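PDB 6Y1W: putative tryptophan halogenase from Xanthomonas campestris pv. campestris, which is a flavin-dependent halogenase, thought to use FAD to place a halogen on an aromatic substrate. Local coordinates for residues F218-C221 with L227-G230; R389-L394 with I446-G451; R420-L425 with G436-A441. All coordinates share one frame; numbering follows the deposited sequence. Where two conformers were deposited one is given.

Contact 1 (F218-C221 with L227-G230); sequences FLDC and LLIG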
ATOM      1  N   PHE A 218      21.953 -17.392   9.429  1.00 15.61           N
ATOM      2  CA  PHE A 218      21.438 -17.983  10.647  1.00 16.19           C
ATOM      3  C   PHE A 218      20.095 -17.344  10.941  1.00 16.82           C
ATOM      4  O   PHE A 218      19.992 -16.119  10.953  1.00 15.56           O
ATOM      5  CB  PHE A 218      22.386 -17.748  11.828  1.00 15.97           C
ATOM      6  CG  PHE A 218      23.683 -18.540  11.697  1.00 15.22           C
ATOM      7  CD1 PHE A 218      24.697 -18.086  10.879  1.00 19.58           C
ATOM      8  CD2 PHE A 218      23.817 -19.779  12.333  1.00 18.43           C
ATOM      9  CE1 PHE A 218      25.850 -18.827  10.732  1.00 18.40           C
ATOM     10  CE2 PHE A 218      24.972 -20.515  12.204  1.00 19.09           C
ATOM     11  CZ  PHE A 218      25.993 -20.039  11.417  1.00 17.46           C
ATOM     12  N   LEU A 219      19.095 -18.159  11.228  1.00 15.25           N
ATOM     13  CA  LEU A 219      17.809 -17.616  11.663  1.00 14.15           C
ATOM     14  C   LEU A 219      17.676 -17.826  13.164  1.00 14.29           C
ATOM     15  O   LEU A 219      17.743 -18.969  13.645  1.00 14.91           O
ATOM     16  CB  LEU A 219      16.649 -18.298  10.943  1.00 12.54           C
ATOM     17  CG  LEU A 219      16.753 -18.339   9.405  1.00 15.05           C
ATOM     18  CD1 LEU A 219      15.456 -18.940   8.806  1.00 15.13           C
ATOM     19  CD2 LEU A 219      17.097 -16.968   8.829  1.00 15.78           C
ATOM     20  N   ASP A 220      17.450 -16.739  13.915  1.00 14.16           N
ATOM     21  CA  ASP A 220      17.315 -16.852  15.373  1.00 12.92           C
ATOM     22  C   ASP A 220      15.846 -17.056  15.721  1.00 13.43           C
ATOM     23  O   ASP A 220      15.038 -16.125  15.650  1.00 15.57           O
ATOM     24  CB  ASP A 220      17.856 -15.611  16.081  1.00 15.83           C
ATOM     25  CG  ASP A 220      17.974 -15.825  17.568  1.00 17.65           C
ATOM     26  OD1 ASP A 220      17.348 -16.798  18.082  1.00 17.16           O
ATOM     27  OD2 ASP A 220      18.634 -15.018  18.238  1.00 17.74           O
ATOM     28  N   CYS A 221      15.495 -18.312  15.984  1.00 13.14           N
ATOM     29  CA  CYS A 221      14.165 -18.697  16.448  1.00 14.37           C
ATOM     30  C   CYS A 221      14.216 -19.200  17.887  1.00 15.65           C
ATOM     31  O   CYS A 221      13.460 -20.103  18.271  1.00 17.02           O
ATOM     32  CB  CYS A 221      13.567 -19.756  15.522  1.00 16.21           C
ATOM     33  SG  CYS A 221      13.367 -19.162  13.852  1.00 15.51           S
ATOM     34  N   LEU A 227      19.457 -16.141  21.512  1.00 18.05           N
ATOM     35  CA  LEU A 227      20.862 -16.542  21.632  1.00 21.81           C
ATOM     36  C   LEU A 227      21.749 -15.861  20.593  1.00 24.76           C
ATOM     37  O   LEU A 227      22.928 -15.571  20.854  1.00 23.17           O
ATOM     38  CB  LEU A 227      20.976 -18.048  21.477  1.00 18.90           C
ATOM     39  CG  LEU A 227      20.244 -18.971  22.449  1.00 35.63           C
ATOM     40  CD1 LEU A 227      20.608 -20.408  22.138  1.00 33.38           C
ATOM     41  CD2 LEU A 227      20.629 -18.628  23.877  1.00 32.55           C
ATOM     42  N   LEU A 228      21.236 -15.669  19.385  1.00 17.96           N
ATOM     43  CA  LEU A 228      22.060 -15.087  18.331  1.00 16.29           C
ATOM     44  C   LEU A 228      21.906 -13.568  18.232  1.00 20.05           C
ATOM     45  O   LEU A 228      22.897 -12.833  18.324  1.00 19.96           O
ATOM     46  CB  LEU A 228      21.743 -15.755  16.978  1.00 17.56           C
ATOM     47  CG  LEU A 228      21.754 -17.295  16.968  1.00 20.02           C
ATOM     48  CD1 LEU A 228      21.521 -17.813  15.516  1.00 22.35           C
ATOM     49  CD2 LEU A 228      23.044 -17.853  17.495  1.00 25.90           C
ATOM     50  N   ILE A 229      20.676 -13.078  18.017  1.00 16.24           N
ATOM     51  CA  ILE A 229      20.480 -11.662  17.750  1.00 16.93           C
ATOM     52  C   ILE A 229      20.743 -10.858  19.010  1.00 19.72           C
ATOM     53  O   ILE A 229      21.207  -9.711  18.930  1.00 21.12           O
ATOM     54  CB  ILE A 229      19.061 -11.422  17.187  1.00 19.28           C
ATOM     55  CG1 ILE A 229      18.899 -10.021  16.581  1.00 21.70           C
ATOM     56  CG2 ILE A 229      17.983 -11.701  18.259  1.00 20.82           C
ATOM     57  CD1 ILE A 229      19.545  -9.831  15.184  1.00 21.75           C
ATOM     58  N   GLY A 230      20.494 -11.459  20.174  1.00 19.36           N
ATOM     59  CA  GLY A 230      20.662 -10.767  21.443  1.00 23.28           C
ATOM     60  C   GLY A 230      21.947 -11.097  22.164  1.00 24.13           C
ATOM     61  O   GLY A 230      22.806 -10.224  22.344  1.00 29.28           O
TER

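Contact 2 (R389-L394 with I446-G451); sequences RDFVIL and IQVMLG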
ATOM      1  N   ARG A 389       1.607  -2.305  16.724  1.00 13.86           N
ATOM      2  CA  ARG A 389       1.740  -1.755  18.077  1.00 13.45           C
ATOM      3  C   ARG A 389       0.668  -0.708  18.337  1.00 14.67           C
ATOM      4  O   ARG A 389      -0.005  -0.741  19.385  1.00 16.08           O
ATOM      5  CB  ARG A 389       3.139  -1.150  18.267  1.00 15.87           C
ATOM      6  CG  ARG A 389       3.315  -0.484  19.655  1.00 15.57           C
ATOM      7  CD  ARG A 389       4.397   0.569  19.608  1.00 18.49           C
ATOM      8  NE  ARG A 389       3.982   1.658  18.740  1.00 17.53           N
ATOM      9  CZ  ARG A 389       4.837   2.534  18.199  1.00 19.48           C
ATOM     10  NH1 ARG A 389       6.143   2.408  18.490  1.00 21.88           N
ATOM     11  NH2 ARG A 389       4.385   3.529  17.402  1.00 20.84           N
ATOM     12  N   ASP A 390       0.480   0.223  17.378  1.00 16.13           N
ATOM     13  CA  ASP A 390      -0.478   1.310  17.591  1.00 16.78           C
ATOM     14  C   ASP A 390      -1.881   0.760  17.754  1.00 17.50           C
ATOM     15  O   ASP A 390      -2.681   1.292  18.537  1.00 16.18           O
ATOM     16  CB  ASP A 390      -0.438   2.309  16.433  1.00 15.32           C
ATOM     17  CG  ASP A 390       0.779   3.233  16.485  1.00 16.81           C
ATOM     18  OD1 ASP A 390       1.578   3.141  17.451  1.00 17.65           O
ATOM     19  OD2 ASP A 390       0.933   4.009  15.499  1.00 21.25           O
ATOM     20  N   PHE A 391      -2.210  -0.294  17.003  1.00 16.38           N
ATOM     21  CA  PHE A 391      -3.548  -0.853  17.080  1.00 14.52           C
ATOM     22  C   PHE A 391      -3.777  -1.563  18.417  1.00 13.94           C
ATOM     23  O   PHE A 391      -4.899  -1.546  18.954  1.00 14.22           O
ATOM     24  CB  PHE A 391      -3.763  -1.820  15.903  1.00 12.77           C
ATOM     25  CG  PHE A 391      -5.237  -2.017  15.554  1.00 12.75           C
ATOM     26  CD1 PHE A 391      -5.859  -1.168  14.648  1.00 14.52           C
ATOM     27  CD2 PHE A 391      -5.980  -3.052  16.138  1.00 15.66           C
ATOM     28  CE1 PHE A 391      -7.220  -1.343  14.334  1.00 19.65           C
ATOM     29  CE2 PHE A 391      -7.310  -3.234  15.831  1.00 13.72           C
ATOM     30  CZ  PHE A 391      -7.942  -2.387  14.925  1.00 14.32           C
ATOM     31  N   VAL A 392      -2.736  -2.208  18.957  1.00 13.77           N
ATOM     32  CA  VAL A 392      -2.835  -2.815  20.275  1.00 15.52           C
ATOM     33  C   VAL A 392      -3.020  -1.731  21.325  1.00 13.33           C
ATOM     34  O   VAL A 392      -3.891  -1.837  22.199  1.00 14.85           O
ATOM     35  CB  VAL A 392      -1.595  -3.684  20.535  1.00 13.11           C
ATOM     36  CG1 VAL A 392      -1.533  -4.177  22.014  1.00 14.24           C
ATOM     37  CG2 VAL A 392      -1.553  -4.865  19.529  1.00 15.60           C
ATOM     38  N   ILE A 393      -2.255  -0.634  21.205  1.00 15.92           N
ATOM     39  CA  ILE A 393      -2.422   0.484  22.142  1.00 14.43           C
ATOM     40  C   ILE A 393      -3.829   1.042  22.087  1.00 14.72           C
ATOM     41  O   ILE A 393      -4.431   1.373  23.131  1.00 15.85           O
ATOM     42  CB  ILE A 393      -1.395   1.584  21.843  1.00 12.45           C
ATOM     43  CG1 ILE A 393       0.009   1.075  22.143  1.00 14.87           C
ATOM     44  CG2 ILE A 393      -1.641   2.797  22.755  1.00 14.71           C
ATOM     45  CD1 ILE A 393       1.118   1.982  21.586  1.00 14.53           C
ATOM     46  N   LEU A 394      -4.394   1.132  20.878  1.00 12.06           N
ATOM     47  CA  LEU A 394      -5.756   1.616  20.724  1.00 13.19           C
ATOM     48  C   LEU A 394      -6.742   0.874  21.626  1.00 19.09           C
ATOM     49  O   LEU A 394      -7.633   1.492  22.225  1.00 14.52           O
ATOM     50  CB  LEU A 394      -6.151   1.469  19.257  1.00 13.73           C
ATOM     51  CG  LEU A 394      -7.614   1.674  18.951  1.00 15.14           C
ATOM     52  CD1 LEU A 394      -8.093   3.116  19.257  1.00 18.95           C
ATOM     53  CD2 LEU A 394      -7.867   1.347  17.494  1.00 17.63           C
ATOM     54  N   ILE A 446     -12.361   1.014  11.934  1.00 15.78           N
ATOM     55  CA  ILE A 446     -13.732   1.477  12.154  1.00 16.27           C
ATOM     56  C   ILE A 446     -14.412   0.641  13.226  1.00 18.35           C
ATOM     57  O   ILE A 446     -14.969   1.176  14.183  1.00 15.81           O
ATOM     58  CB  ILE A 446     -14.553   1.437  10.851  1.00 14.48           C
ATOM     59  CG1 ILE A 446     -13.928   2.310   9.768  1.00 16.43           C
ATOM     60  CG2 ILE A 446     -16.024   1.808  11.114  1.00 18.02           C
ATOM     61  CD1 ILE A 446     -14.495   1.991   8.384  1.00 18.81           C
ATOM     62  N   GLN A 447     -14.365  -0.688  13.099  1.00 14.05           N
ATOM     63  CA  GLN A 447     -15.070  -1.514  14.083  1.00 13.64           C
ATOM     64  C   GLN A 447     -14.523  -1.293  15.490  1.00 14.48           C
ATOM     65  O   GLN A 447     -15.290  -1.216  16.464  1.00 16.61           O
ATOM     66  CB  GLN A 447     -14.993  -2.997  13.716  1.00 14.72           C
ATOM     67  CG  GLN A 447     -15.830  -3.401  12.496  1.00 14.19           C
ATOM     68  CD  GLN A 447     -15.865  -4.932  12.375  1.00 19.21           C
ATOM     69  OE1 GLN A 447     -15.129  -5.603  13.042  1.00 17.89           O
ATOM     70  NE2 GLN A 447     -16.730  -5.455  11.517  1.00 20.27           N
ATOM     71  N   VAL A 448     -13.201  -1.219  15.635  1.00 13.44           N
ATOM     72  CA  VAL A 448     -12.651  -1.078  16.977  1.00 13.19           C
ATOM     73  C   VAL A 448     -12.883   0.330  17.527  1.00 14.51           C
ATOM     74  O   VAL A 448     -13.216   0.487  18.711  1.00 16.45           O
ATOM     75  CB  VAL A 448     -11.166  -1.461  16.966  1.00 12.55           C
ATOM     76  CG1 VAL A 448     -10.525  -1.148  18.278  1.00 13.55           C
ATOM     77  CG2 VAL A 448     -11.095  -2.986  16.681  1.00 14.38           C
ATOM     78  N   MET A 449     -12.692   1.377  16.711  1.00 14.93           N
ATOM     79  CA  MET A 449     -12.921   2.715  17.277  1.00 16.19           C
ATOM     80  C   MET A 449     -14.399   2.952  17.582  1.00 17.90           C
ATOM     81  O   MET A 449     -14.728   3.475  18.657  1.00 15.43           O
ATOM     82  CB  MET A 449     -12.358   3.808  16.372  1.00 16.83           C
ATOM     83  CG  MET A 449     -10.842   3.767  16.447  1.00 15.84           C
ATOM     84  SD  MET A 449     -10.056   5.241  15.715  1.00 17.45           S
ATOM     85  CE  MET A 449     -10.259   4.886  13.979  1.00 16.47           C
ATOM     86  N   LEU A 450     -15.319   2.538  16.693  1.00 14.94           N
ATOM     87  CA  LEU A 450     -16.733   2.684  17.042  1.00 14.70           C
ATOM     88  C   LEU A 450     -17.075   1.812  18.243  1.00 16.70           C
ATOM     89  O   LEU A 450     -17.809   2.244  19.158  1.00 17.45           O
ATOM     90  CB  LEU A 450     -17.612   2.272  15.863  1.00 21.67           C
ATOM     91  CG  LEU A 450     -17.888   3.257  14.751  1.00 25.35           C
ATOM     92  CD1 LEU A 450     -18.736   2.544  13.682  1.00 23.22           C
ATOM     93  CD2 LEU A 450     -18.624   4.477  15.322  1.00 20.61           C
ATOM     94  N   GLY A 451     -16.577   0.568  18.240  1.00 14.19           N
ATOM     95  CA  GLY A 451     -16.897  -0.357  19.321  1.00 15.13           C
ATOM     96  C   GLY A 451     -16.423   0.092  20.685  1.00 16.60           C
ATOM     97  O   GLY A 451     -17.066  -0.203  21.704  1.00 16.58           O
TER

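Contact 3 (R420-L425 with G436-A441); sequences RHRMEL and GNELFA. With BUD ((2S,3S)-butane-2,3-diol), chain H.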
ATOM      1  N   ARG A 420      -2.438   8.895  17.796  1.00 19.62           N
ATOM      2  CA  ARG A 420      -3.284  10.049  18.086  1.00 17.70           C
ATOM      3  C   ARG A 420      -3.898  10.607  16.808  1.00 16.55           C
ATOM      4  O   ARG A 420      -5.088  10.947  16.774  1.00 19.53           O
ATOM      5  CB  ARG A 420      -2.473  11.128  18.812  1.00 18.82           C
ATOM      6  CG  ARG A 420      -3.292  12.386  19.147  1.00 29.54           C
ATOM      7  CD  ARG A 420      -2.491  13.354  20.033  1.00 29.72           C
ATOM      8  NE  ARG A 420      -2.177  12.737  21.317  1.00 40.49           N
ATOM      9  CZ  ARG A 420      -3.012  12.736  22.355  1.00 47.72           C
ATOM     10  NH1 ARG A 420      -4.194  13.331  22.249  1.00 58.70           N
ATOM     11  NH2 ARG A 420      -2.673  12.146  23.496  1.00 35.91           N
ATOM     12  N   HIS A 421      -3.097  10.732  15.747  1.00 20.11           N
ATOM     13  CA  HIS A 421      -3.632  11.260  14.498  1.00 20.39           C
ATOM     14  C   HIS A 421      -4.762  10.392  13.955  1.00 16.16           C
ATOM     15  O   HIS A 421      -5.803  10.915  13.519  1.00 21.66           O
ATOM     16  CB  HIS A 421      -2.509  11.400  13.457  1.00 20.05           C
ATOM     17  CG  HIS A 421      -3.003  11.799  12.093  1.00 19.65           C
ATOM     18  ND1 HIS A 421      -3.377  13.092  11.782  1.00 26.29           N
ATOM     19  CD2 HIS A 421      -3.183  11.072  10.960  1.00 21.64           C
ATOM     20  CE1 HIS A 421      -3.769  13.142  10.518  1.00 24.58           C
ATOM     21  NE2 HIS A 421      -3.665  11.928   9.999  1.00 25.01           N
ATOM     22  N   ARG A 422      -4.616   9.058  14.012  1.00 15.77           N
ATOM     23  CA  ARG A 422      -5.692   8.201  13.526  1.00 17.81           C
ATOM     24  C   ARG A 422      -6.952   8.343  14.374  1.00 15.46           C
ATOM     25  O   ARG A 422      -8.062   8.428  13.840  1.00 17.97           O
ATOM     26  CB  ARG A 422      -5.243   6.727  13.505  1.00 19.07           C
ATOM     27  CG  ARG A 422      -4.006   6.457  12.570  1.00 27.43           C
ATOM     28  CD  ARG A 422      -4.440   5.755  11.292  1.00 33.19           C
ATOM     29  NE  ARG A 422      -3.427   4.868  10.747  1.00 42.03           N
ATOM     30  CZ  ARG A 422      -3.633   3.975   9.785  1.00 31.62           C
ATOM     31  NH1 ARG A 422      -4.808   3.818   9.213  1.00 25.28           N
ATOM     32  NH2 ARG A 422      -2.631   3.222   9.389  1.00 54.88           N
ATOM     33  N   MET A 423      -6.804   8.391  15.699  1.00 16.87           N
ATOM     34  CA  MET A 423      -7.980   8.543  16.553  1.00 16.19           C
ATOM     35  C   MET A 423      -8.685   9.876  16.338  1.00 15.13           C
ATOM     36  O   MET A 423      -9.925   9.923  16.296  1.00 17.09           O
ATOM     37  CB  MET A 423      -7.555   8.389  18.017  1.00 16.04           C
ATOM     38  CG  MET A 423      -7.071   6.953  18.317  1.00 17.67           C
ATOM     39  SD  MET A 423      -6.581   6.763  20.039  1.00 18.46           S
ATOM     40  CE  MET A 423      -8.231   6.641  20.804  1.00 19.44           C
ATOM     41  N   GLU A 424      -7.907  10.957  16.177  1.00 18.08           N
ATOM     42  CA  GLU A 424      -8.489  12.283  15.953  0.53 18.86           C
ATOM     43  C   GLU A 424      -9.177  12.371  14.592  1.00 22.45           C
ATOM     44  O   GLU A 424     -10.242  12.979  14.465  1.00 18.44           O
ATOM     45  CB  GLU A 424      -7.398  13.355  16.114  0.53 21.06           C
ATOM     46  CG  GLU A 424      -7.056  13.591  17.599  0.53 21.53           C
ATOM     47  CD  GLU A 424      -5.889  14.537  17.863  0.53 37.58           C
ATOM     48  OE1 GLU A 424      -5.352  15.149  16.912  0.53 31.93           O
ATOM     49  OE2 GLU A 424      -5.512  14.660  19.053  0.53 29.43           O
ATOM     50  N   LEU A 425      -8.597  11.760  13.565  1.00 17.00           N
ATOM     51  CA  LEU A 425      -9.264  11.717  12.270  1.00 20.14           C
ATOM     52  C   LEU A 425     -10.643  11.082  12.381  1.00 18.97           C
ATOM     53  O   LEU A 425     -11.620  11.562  11.794  1.00 17.66           O
ATOM     54  CB  LEU A 425      -8.389  10.937  11.285  1.00 22.31           C
ATOM     55  CG  LEU A 425      -8.713  11.061   9.815  1.00 28.41           C
ATOM     56  CD1 LEU A 425      -8.523  12.501   9.324  1.00 25.46           C
ATOM     57  CD2 LEU A 425      -7.798  10.097   9.070  1.00 24.91           C
ATOM     58  N   GLY A 436       0.050   1.398   2.774  1.00 52.28           N
ATOM     59  CA  GLY A 436       1.073   0.422   2.451  1.00 41.31           C
ATOM     60  C   GLY A 436       0.704  -1.022   2.720  1.00 36.72           C
ATOM     61  O   GLY A 436      -0.317  -1.507   2.225  1.00 39.88           O
ATOM     62  N   ASN A 437       1.529  -1.719   3.506  1.00 36.51           N
ATOM     63  CA  ASN A 437       1.191  -3.070   3.953  1.00 45.88           C
ATOM     64  C   ASN A 437       0.880  -3.096   5.437  1.00 33.52           C
ATOM     65  O   ASN A 437       1.199  -4.084   6.108  1.00 33.60           O
ATOM     66  CB  ASN A 437       2.273  -4.140   3.698  1.00 51.45           C
ATOM     67  CG  ASN A 437       2.933  -4.029   2.364  1.00 64.37           C
ATOM     68  OD1 ASN A 437       2.263  -3.924   1.331  1.00 76.11           O
ATOM     69  ND2 ASN A 437       4.259  -4.135   2.356  1.00 60.61           N
ATOM     70  N   GLU A 438       0.313  -2.012   5.974  1.00 27.05           N
ATOM     71  CA  GLU A 438      -0.222  -2.101   7.328  1.00 19.95           C
ATOM     72  C   GLU A 438      -1.169  -3.288   7.394  1.00 19.04           C
ATOM     73  O   GLU A 438      -1.933  -3.548   6.457  1.00 21.56           O
ATOM     74  CB  GLU A 438      -0.958  -0.824   7.709  1.00 20.80           C
ATOM     75  CG  GLU A 438      -0.023   0.314   7.993  1.00 26.81           C
ATOM     76  CD  GLU A 438      -0.738   1.647   7.978  1.00 41.10           C
ATOM     77  OE1 GLU A 438      -1.933   1.700   7.583  1.00 33.83           O
ATOM     78  OE2 GLU A 438      -0.106   2.647   8.379  1.00 40.60           O
ATOM     79  N   LEU A 439      -1.104  -4.010   8.521  1.00 17.68           N
ATOM     80  CA  LEU A 439      -1.969  -5.170   8.689  1.00 15.92           C
ATOM     81  C   LEU A 439      -3.441  -4.769   8.757  1.00 15.83           C
ATOM     82  O   LEU A 439      -4.286  -5.401   8.124  1.00 15.52           O
ATOM     83  CB  LEU A 439      -1.560  -5.941   9.945  1.00 13.26           C
ATOM     84  CG  LEU A 439      -2.551  -7.020  10.376  1.00 12.96           C
ATOM     85  CD1 LEU A 439      -2.705  -8.123   9.314  1.00 16.20           C
ATOM     86  CD2 LEU A 439      -2.081  -7.624  11.691  1.00 15.59           C
ATOM     87  N   PHE A 440      -3.784  -3.789   9.591  1.00 16.86           N
ATOM     88  CA  PHE A 440      -5.186  -3.591   9.931  1.00 15.78           C
ATOM     89  C   PHE A 440      -5.881  -2.763   8.849  1.00 15.14           C
ATOM     90  O   PHE A 440      -5.447  -1.654   8.517  1.00 22.02           O
ATOM     91  CB  PHE A 440      -5.296  -2.975  11.325  1.00 14.42           C
ATOM     92  CG  PHE A 440      -4.883  -3.955  12.406  1.00 13.13           C
ATOM     93  CD1 PHE A 440      -5.704  -5.032  12.703  1.00 15.45           C
ATOM     94  CD2 PHE A 440      -3.667  -3.830  13.077  1.00 16.46           C
ATOM     95  CE1 PHE A 440      -5.333  -5.944  13.650  1.00 16.08           C
ATOM     96  CE2 PHE A 440      -3.280  -4.745  14.028  1.00 17.16           C
ATOM     97  CZ  PHE A 440      -4.116  -5.807  14.328  1.00 16.36           C
ATOM     98  N   ALA A 441      -6.936  -3.334   8.286  1.00 19.24           N
ATOM     99  CA  ALA A 441      -7.707  -2.715   7.235  1.00 22.22           C
ATOM    100  C   ALA A 441      -8.586  -1.589   7.795  1.00 20.52           C
ATOM    101  O   ALA A 441      -8.763  -1.434   9.003  1.00 16.63           O
ATOM    102  CB  ALA A 441      -8.582  -3.764   6.553  1.00 29.22           C
TER
HETATM  103  C1  BUD H 606      -6.447  -9.368  10.479  0.92 20.64           C
HETATM  104  O1  BUD H 606      -7.653  -7.796  11.788  0.92 21.01           O
HETATM  105  C2  BUD H 606      -6.796  -7.892  10.674  0.92 26.31           C
HETATM  106  O2  BUD H 606      -7.770  -5.964   9.498  0.92 23.44           O
HETATM  107  C3  BUD H 606      -7.498  -7.355   9.422  0.92 24.67           C
HETATM  108  C4  BUD H 606      -6.606  -7.623   8.204  0.92 25.63           C
HETATM  109  O   HOH W   1      -3.995   0.756   8.455  1.00 30.25           O

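Contact 1 (F218-C221 with L227-G230)
Asp220, at the end of strand 217-220, reaches the weakly bonded helical turn at 227-230 and gives one carboxylate oxygen, OD2, to two backbone N-H groups, those of Leu228 and Ile229. The bond from Ile229 N to Asp220 OD2 (2.8 Å) is nearly straight at 170° and uses the anti lone pair. That from Leu228 N to Asp220 OD2 (2.9 Å) is more bent and arrives from above the carboxylate plane. The methyl Ile229 CG2 lies beside the same oxygen, 3.4 Å from Asp220 OD2. The other oxygen, OD1, is bonded to Thr222 OG1, which also takes part in a bond with Leu227 N, so acid and threonine are both tied to this turn. Asp220 CG stands anti to the backbone N (chi1 -169°), which turns the carboxylate toward the N-H groups of Leu228 and Ile229.

The apolar part is smaller. Leu228 CD1 meets Phe218 CB at 3.8 Å, and both side chains also rest on Ile202 and Leu205 of strand 202-207.

This strand-loop-helix unit lies in the Rossmann-type nucleotide-binding sheet, beside strand 18-22. Burial together with two N-H groups at OD2 suggests an ionised Asp220, probably stabilised by those backbone donors.

Contact 2 (R389-L394 with I446-G451)
Val448 of helix 442-451 presents its two methyls to Leu394 and Phe391 of helix 371-397, forming an apolar helix-helix contact in the helical part of the halogenase. The short segments run nearly parallel, at 24°, with their axes 11.3 Å apart. At that separation the side chains alone span the gap.

Val448, the residue most covered, divides its work between its branches. CG1, anti to the backbone N (chi1 172°), packs on Leu394 CD2 at 3.7 Å, the two side chains lying alongside and pointing opposite ways. CG2 goes to the far end of Phe391, where CZ lies 3.7 Å away; its approach to the ring is oblique.

Leu394 is the partner with the second largest share. Besides Val448 it meets Met449, to which it runs roughly perpendicular, and both of its methyls touch Met449 CG. Within its own helix, Leu394 CD2 also lies over one face of the Phe391 ring, displaced toward the rim.

Phe391 is further held by a ring stack with Phe440 and an edge-to-face contact with Trp445, and it touches Glu347, predicted to bind tryptophan, so the packing backs onto the probable substrate region. Next to CZ on the ring, Phe391 CE2 completes the contact with the valine, 3.9 Å from Val448 CG2.

Contact 3 (R420-L425 with G436-A441)
The guanidinium of Arg422 meets the carboxylate of Glu438 edge-on, their planes 34° apart, and the salt bridge fastens the loop that leads into helix 442-451 back onto helix 417-429. The guanidinium also makes a cation-pi contact with Phe433. The other flat group, the ring of Phe440, has Leu439 CD2 over one face, 3.8 Å above its plane and offset toward the rim. At the ring edge lies a bound butanediol, with Phe440 CD1 3.5 Å from its O1.

The two charged side chains come from opposite directions. Glu438 is extended beyond CG, whereas Arg422 bends at chi2 (-105°) and chi3 to bring NH2 to the carboxylate. NH2 is modelled too close to Glu438, so the very short separation carries little weight and the detailed geometry of the salt bridge is doubtful. Glu438 OE1 is also bonded to Gln435 N within the loop. A water adds a second link: it donates to Phe440 O at 2.8 Å and makes only a weak bond with Arg422 NH1.

On the same helix, His421 NE2 is bonded to Glu376 of the second subunit, which places this helix at the dimer interface. Ala441, at the N-cap position of helix 442-451, directs its backbone N to butanediol O2, a nearly straight bond of 3.0 Å at 172°.

Contacts 2 and 3 form one continuous region, their centres about 9 Å apart, with contact 3 nested in the chain between the two segments of contact 2. Phe391 CG lies 3.4 Å from Phe440 CD2, and Leu394 CD1 lies 3.9 Å from Met423 CE, so helices 371-397 and 417-429 pack together. The butanediol held in contact 3 is about 6 Å from the side chain of Phe391, which is itself about 11 Å from that of Lys89, the predicted active-site lysine. Contact 1 stands apart in the nucleotide-binding sheet, its centre about 32 Å from that of contact 2, with the side chain of Leu219 about 8 Å from that of Ala27 of the predicted FAD site.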